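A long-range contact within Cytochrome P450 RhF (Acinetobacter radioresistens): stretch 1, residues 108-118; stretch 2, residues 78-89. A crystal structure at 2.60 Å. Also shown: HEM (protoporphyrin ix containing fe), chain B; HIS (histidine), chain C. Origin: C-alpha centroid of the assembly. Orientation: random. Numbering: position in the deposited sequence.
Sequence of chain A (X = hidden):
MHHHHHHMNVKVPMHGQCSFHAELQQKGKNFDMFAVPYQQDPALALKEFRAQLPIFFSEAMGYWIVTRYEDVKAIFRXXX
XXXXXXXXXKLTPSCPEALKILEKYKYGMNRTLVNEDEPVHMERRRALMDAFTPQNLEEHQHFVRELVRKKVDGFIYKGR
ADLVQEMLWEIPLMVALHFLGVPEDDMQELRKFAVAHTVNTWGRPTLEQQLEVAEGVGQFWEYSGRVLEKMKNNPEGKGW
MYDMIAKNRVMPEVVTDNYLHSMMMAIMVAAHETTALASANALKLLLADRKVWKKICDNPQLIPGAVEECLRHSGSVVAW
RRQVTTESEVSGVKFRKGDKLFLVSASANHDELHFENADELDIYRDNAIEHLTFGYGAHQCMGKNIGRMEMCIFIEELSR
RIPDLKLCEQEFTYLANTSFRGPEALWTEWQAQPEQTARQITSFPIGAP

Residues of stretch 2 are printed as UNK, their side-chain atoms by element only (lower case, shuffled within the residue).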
# COMPACT_ATOMS: atom_id res chain seq x y z
N GLY A 108 -11.23 3.96 18.53
CA GLY A 108 -12.28 3.00 18.22
C GLY A 108 -12.21 2.45 16.82
O GLY A 108 -13.24 2.18 16.19
N MET A 109 -11.00 2.28 16.31
CA MET A 109 -10.84 1.79 14.94
C MET A 109 -11.35 0.37 14.83
O MET A 109 -10.87 -0.52 15.53
CB MET A 109 -9.37 1.84 14.55
CG MET A 109 -9.09 1.19 13.24
SD MET A 109 -9.26 2.35 11.91
CE MET A 109 -9.70 1.20 10.62
N ASN A 110 -12.33 0.14 13.94
CA ASN A 110 -12.87 -1.18 13.72
C ASN A 110 -12.86 -1.44 12.22
O ASN A 110 -11.81 -1.31 11.60
CB ASN A 110 -14.23 -1.35 14.36
CG ASN A 110 -14.63 -2.81 14.51
OD1 ASN A 110 -13.79 -3.69 14.67
ND2 ASN A 110 -15.93 -3.07 14.45
N ARG A 111 -13.98 -1.82 11.62
CA ARG A 111 -14.01 -2.18 10.22
C ARG A 111 -14.18 -0.97 9.30
O ARG A 111 -14.98 -0.07 9.57
CB ARG A 111 -15.15 -3.16 9.97
CG ARG A 111 -15.21 -4.24 10.99
CD ARG A 111 -13.89 -4.97 11.05
NE ARG A 111 -14.01 -6.26 10.39
CZ ARG A 111 -14.52 -7.33 10.97
NH1 ARG A 111 -14.94 -7.27 12.23
NH2 ARG A 111 -14.60 -8.47 10.30
N THR A 112 -13.43 -0.98 8.21
CA THR A 112 -13.61 -0.03 7.12
C THR A 112 -14.13 -0.77 5.91
O THR A 112 -15.18 -1.42 5.98
CB THR A 112 -12.29 0.65 6.79
OG1 THR A 112 -11.31 -0.36 6.48
CG2 THR A 112 -11.80 1.48 7.96
N LEU A 113 -13.41 -0.70 4.81
CA LEU A 113 -13.69 -1.55 3.66
C LEU A 113 -12.70 -2.69 3.54
O LEU A 113 -13.11 -3.85 3.35
CB LEU A 113 -13.67 -0.72 2.37
CG LEU A 113 -14.93 0.08 2.06
CD1 LEU A 113 -14.79 0.78 0.72
CD2 LEU A 113 -16.15 -0.82 2.06
N VAL A 114 -11.40 -2.40 3.66
CA VAL A 114 -10.39 -3.39 3.30
C VAL A 114 -10.38 -4.54 4.28
O VAL A 114 -9.98 -5.65 3.94
CB VAL A 114 -9.00 -2.72 3.17
CG1 VAL A 114 -8.41 -2.39 4.54
CG2 VAL A 114 -8.04 -3.57 2.30
N ASN A 115 -10.82 -4.30 5.51
CA ASN A 115 -10.86 -5.32 6.56
C ASN A 115 -12.28 -5.66 6.99
O ASN A 115 -12.46 -6.31 8.03
CB ASN A 115 -10.03 -4.89 7.77
CG ASN A 115 -10.63 -3.72 8.54
OD1 ASN A 115 -11.46 -2.96 8.03
ND2 ASN A 115 -10.20 -3.57 9.79
N GLU A 116 -13.29 -5.22 6.24
CA GLU A 116 -14.65 -5.64 6.53
C GLU A 116 -14.89 -7.00 5.90
O GLU A 116 -14.32 -7.35 4.87
CB GLU A 116 -15.68 -4.63 6.03
CG GLU A 116 -17.12 -4.99 6.42
CD GLU A 116 -17.36 -5.00 7.92
OE1 GLU A 116 -17.79 -3.97 8.46
OE2 GLU A 116 -17.14 -6.05 8.54
N ASP A 117 -15.74 -7.78 6.55
CA ASP A 117 -15.66 -9.21 6.38
C ASP A 117 -16.75 -9.81 5.52
O ASP A 117 -16.59 -10.94 5.06
CB ASP A 117 -15.72 -9.89 7.75
CG ASP A 117 -14.85 -11.06 7.80
OD1 ASP A 117 -15.17 -12.04 7.11
OD2 ASP A 117 -13.81 -10.97 8.48
N GLU A 118 -17.80 -9.09 5.29
CA GLU A 118 -19.04 -9.81 5.43
C GLU A 118 -19.52 -10.50 4.16
O GLU A 118 -18.89 -10.38 3.10
CB GLU A 118 -20.11 -8.85 5.93
CG GLU A 118 -21.19 -9.44 6.84
CD GLU A 118 -20.90 -9.21 8.30
OE1 GLU A 118 -20.91 -10.18 9.08
OE2 GLU A 118 -20.64 -8.04 8.67
N UNK A 78 -11.30 -16.35 -2.18
CA UNK A 78 -12.28 -16.89 -1.24
C UNK A 78 -12.26 -16.06 0.03
O UNK A 78 -11.49 -16.34 0.97
c UNK A 78 -12.97 -19.00 0.02
o UNK A 78 -12.84 -20.23 0.27
c UNK A 78 -11.98 -18.36 -0.95
o UNK A 78 -13.85 -18.31 0.54
N UNK A 79 -13.11 -15.03 0.13
CA UNK A 79 -13.12 -14.19 1.34
C UNK A 79 -14.06 -14.68 2.42
O UNK A 79 -14.15 -14.03 3.47
c UNK A 79 -14.03 -14.52 -0.89
c UNK A 79 -13.59 -12.83 0.79
c UNK A 79 -14.48 -13.18 -0.34
N UNK A 80 -14.78 -15.77 2.21
CA UNK A 80 -15.53 -16.34 3.32
C UNK A 80 -14.62 -17.22 4.17
O UNK A 80 -14.51 -17.01 5.39
c UNK A 80 -17.81 -16.07 2.28
c UNK A 80 -16.79 -17.08 2.81
c UNK A 80 -17.17 -19.42 1.75
c UNK A 80 -16.47 -18.05 1.67
N UNK A 81 -13.88 -18.13 3.54
CA UNK A 81 -12.87 -18.90 4.27
C UNK A 81 -11.75 -18.01 4.80
O UNK A 81 -11.42 -18.06 5.99
c UNK A 81 -11.65 -21.08 4.23
c UNK A 81 -12.27 -19.98 3.37
o UNK A 81 -13.30 -20.53 2.55
N UNK A 82 -11.15 -17.21 3.93
CA UNK A 82 -10.02 -16.36 4.29
C UNK A 82 -10.52 -14.92 4.34
O UNK A 82 -10.70 -14.28 3.31
c UNK A 82 -7.83 -20.11 3.60
c UNK A 82 -8.21 -20.61 2.39
c UNK A 82 -8.88 -16.53 3.29
c UNK A 82 -8.05 -18.79 3.89
c UNK A 82 -9.02 -18.47 1.74
c UNK A 82 -8.81 -19.79 1.45
c UNK A 82 -8.63 -17.96 2.96
N UNK A 83 -10.73 -14.43 5.55
CA UNK A 83 -11.35 -13.13 5.71
C UNK A 83 -10.30 -12.05 5.97
O UNK A 83 -9.19 -12.31 6.44
o UNK A 83 -11.80 -12.59 8.04
c UNK A 83 -12.35 -13.15 6.86
N UNK A 84 -10.70 -10.83 5.65
CA UNK A 84 -9.85 -9.65 5.72
C UNK A 84 -9.81 -9.02 7.09
O UNK A 84 -9.20 -7.96 7.24
c UNK A 84 -10.35 -8.62 4.70
N UNK A 85 -10.42 -9.65 8.11
CA UNK A 85 -10.63 -8.99 9.39
C UNK A 85 -9.31 -8.52 10.00
O UNK A 85 -9.25 -7.43 10.59
c UNK A 85 -11.38 -9.91 10.35
s UNK A 85 -10.56 -11.47 10.78
N UNK A 86 -8.24 -9.27 9.80
CA UNK A 86 -6.95 -8.89 10.35
C UNK A 86 -6.16 -7.94 9.45
O UNK A 86 -5.02 -7.61 9.80
n UNK A 86 -4.68 -11.65 9.42
c UNK A 86 -6.12 -10.14 10.64
c UNK A 86 -5.78 -10.91 9.38
o UNK A 86 -6.47 -10.80 8.36
N UNK A 87 -6.71 -7.49 8.32
CA UNK A 87 -5.90 -6.73 7.36
C UNK A 87 -5.34 -5.44 7.96
O UNK A 87 -4.30 -4.96 7.51
c UNK A 87 -6.70 -6.41 6.09
N UNK A 88 -6.01 -4.87 8.97
CA UNK A 88 -5.52 -3.66 9.62
C UNK A 88 -5.21 -3.90 11.09
O UNK A 88 -5.01 -2.94 11.86
c UNK A 88 -6.51 -2.51 9.47
c UNK A 88 -5.62 -1.51 7.26
c UNK A 88 -6.86 -2.08 8.04
c UNK A 88 -7.98 -1.06 8.12
N UNK A 89 -5.13 -5.16 11.49
CA UNK A 89 -4.83 -5.54 12.85
C UNK A 89 -3.38 -5.24 13.21
O UNK A 89 -2.48 -5.37 12.39
c UNK A 89 -4.80 -7.67 14.34
c UNK A 89 -5.14 -7.02 13.02
c UNK A 89 -5.02 -9.16 14.25
o UNK A 89 -4.06 -9.88 13.90
o UNK A 89 -6.17 -9.59 14.46
CHA HEM B . -7.65 -2.22 -1.22
CHB HEM B . -3.03 -1.73 -2.66
CHC HEM B . -3.76 2.97 -3.73
CHD HEM B . -8.22 2.54 -1.85
C1A HEM B . -6.33 -2.51 -1.50
C2A HEM B . -5.65 -3.78 -1.29
C3A HEM B . -4.39 -3.64 -1.68
C4A HEM B . -4.20 -2.28 -2.15
CMA HEM B . -3.32 -4.76 -1.63
CAA HEM B . -6.27 -5.07 -0.73
CBA HEM B . -6.63 -5.95 -1.92
CGA HEM B . -7.32 -7.21 -1.49
O1A HEM B . -7.51 -7.42 -0.27
O2A HEM B . -7.70 -8.00 -2.39
C1B HEM B . -2.85 -0.46 -3.15
C2B HEM B . -1.69 0.01 -3.87
C3B HEM B . -1.88 1.32 -4.16
C4B HEM B . -3.18 1.72 -3.63
CMB HEM B . -0.47 -0.89 -4.21
CAB HEM B . -0.98 2.31 -4.93
CBB HEM B . 0.10 1.98 -5.64
C1C HEM B . -5.04 3.28 -3.31
C2C HEM B . -5.71 4.56 -3.38
C3C HEM B . -6.95 4.41 -2.85
C4C HEM B . -7.09 3.04 -2.44
CMC HEM B . -5.07 5.84 -3.97
CAC HEM B . -8.12 5.41 -2.65
CBC HEM B . -8.03 6.70 -2.97
C1D HEM B . -8.46 1.23 -1.49
C2D HEM B . -9.67 0.73 -0.88
C3D HEM B . -9.52 -0.58 -0.72
C4D HEM B . -8.21 -0.96 -1.21
CMD HEM B . -10.92 1.55 -0.49
CAD HEM B . -10.59 -1.50 -0.08
CBD HEM B . -11.58 -2.03 -1.10
CGD HEM B . -12.28 -3.24 -0.53
O1D HEM B . -11.98 -3.60 0.63
O2D HEM B . -13.13 -3.86 -1.22
NA HEM B . -5.41 -1.62 -2.01
NB HEM B . -3.74 0.60 -3.03
NC HEM B . -5.92 2.38 -2.73
ND HEM B . -7.59 0.17 -1.68
FE HEM B . -5.67 0.42 -2.37
N HIS C . -3.28 0.88 3.56
CA HIS C . -3.12 0.14 2.31
C HIS C . -2.89 1.08 1.13
O HIS C . -2.85 0.62 -0.02
CB HIS C . -4.34 -0.75 2.05
CG HIS C . -5.64 -0.10 2.39
ND1 HIS C . -6.69 -0.04 1.50
CD2 HIS C . -6.06 0.52 3.52
CE1 HIS C . -7.71 0.59 2.07
NE2 HIS C . -7.35 0.94 3.29
OXT HIS C . -2.75 2.29 1.31
O HOH W 1 -8.04 -5.09 10.42
O HOH W 2 -5.09 0.81 -0.18

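Position 78 has two side-chain carbons, the second carrying two oxygens. It lies out of reach of stretch 1. It is Asp 78.

Position 79 has three carbons closing a ring onto its own backbone N. Its CA-to-CB bond points toward stretch 1, but the ring makes no close contact. This is Pro 79.

Position 80 has four carbons, forked at the first, with one arm two carbons long. Its CA-to-CB bond points away from stretch 1. It is Ile 80.

Position 81 has one carbon bearing an oxygen and a carbon, out of reach of stretch 1. It is Thr 81.

Position 82 has one carbon followed by a six-carbon ring. Its CA-to-CB bond points away from stretch 1, and the residue is buried. It is Phe 82.

Position 83 has one carbon, then one oxygen. Its CA-to-CB bond points toward stretch 1. The oxygen lies 2.6 Å from Asp 117 OD2. This is Ser 83, and its OG donates a hydrogen bond to that carboxylate.

Position 84 has a single carbon. CB of position 84 lies 3.1 Å from Val 114 O. It is Ala 84.

Position 85 has one carbon, then a sulfur. CB of position 85 is 3.5 Å from Arg 111 NH2 and 3.2 Å from Asp 117 OD2. It is Cys 85. Its backbone N donates to Ser 83 OG at 3.2 Å.

Position 86 has two carbons, the second carrying one oxygen and one nitrogen. Its CA-to-CB bond points away from stretch 1, and its side-chain nitrogen is hydrogen-bonded elsewhere in the structure. It is Asn 86.

Position 87 has one carbon. CB of position 87 lies 4.0 Å from Asn 115 CB. It is Ala 87.

Position 88 has four carbons, forked at the second. One terminal methyl lies 3.8 Å from Met 109 CE and 3.8 Å from Val 114 CG1. It is Leu 88, and the methyl is CD1.

Position 89 has three carbons, the third carrying two oxygens. It does not touch stretch 1. It is Glu 89.

At one end of the contact, Asp 117 OD2 accepts from Ser 83 and forms a salt bridge with Arg 111 NH2 at 3.2 Å. In the middle the backbones meet in two CA-H...O contacts: Asn 115 CA to Ala 84 O, 3.2 Å, and Cys 85 CA to Asn 115 O, 3.5 Å. The other end centres on the Leu 88 side chain. Beside it water 1 links polar groups, accepting from Asn 115 ND2 (2.7 Å) and Leu 88 N (2.5 Å) and donating to Cys 85 O (2.6 Å).

Stretch 2, residues 78-89: DPITFSACNALE
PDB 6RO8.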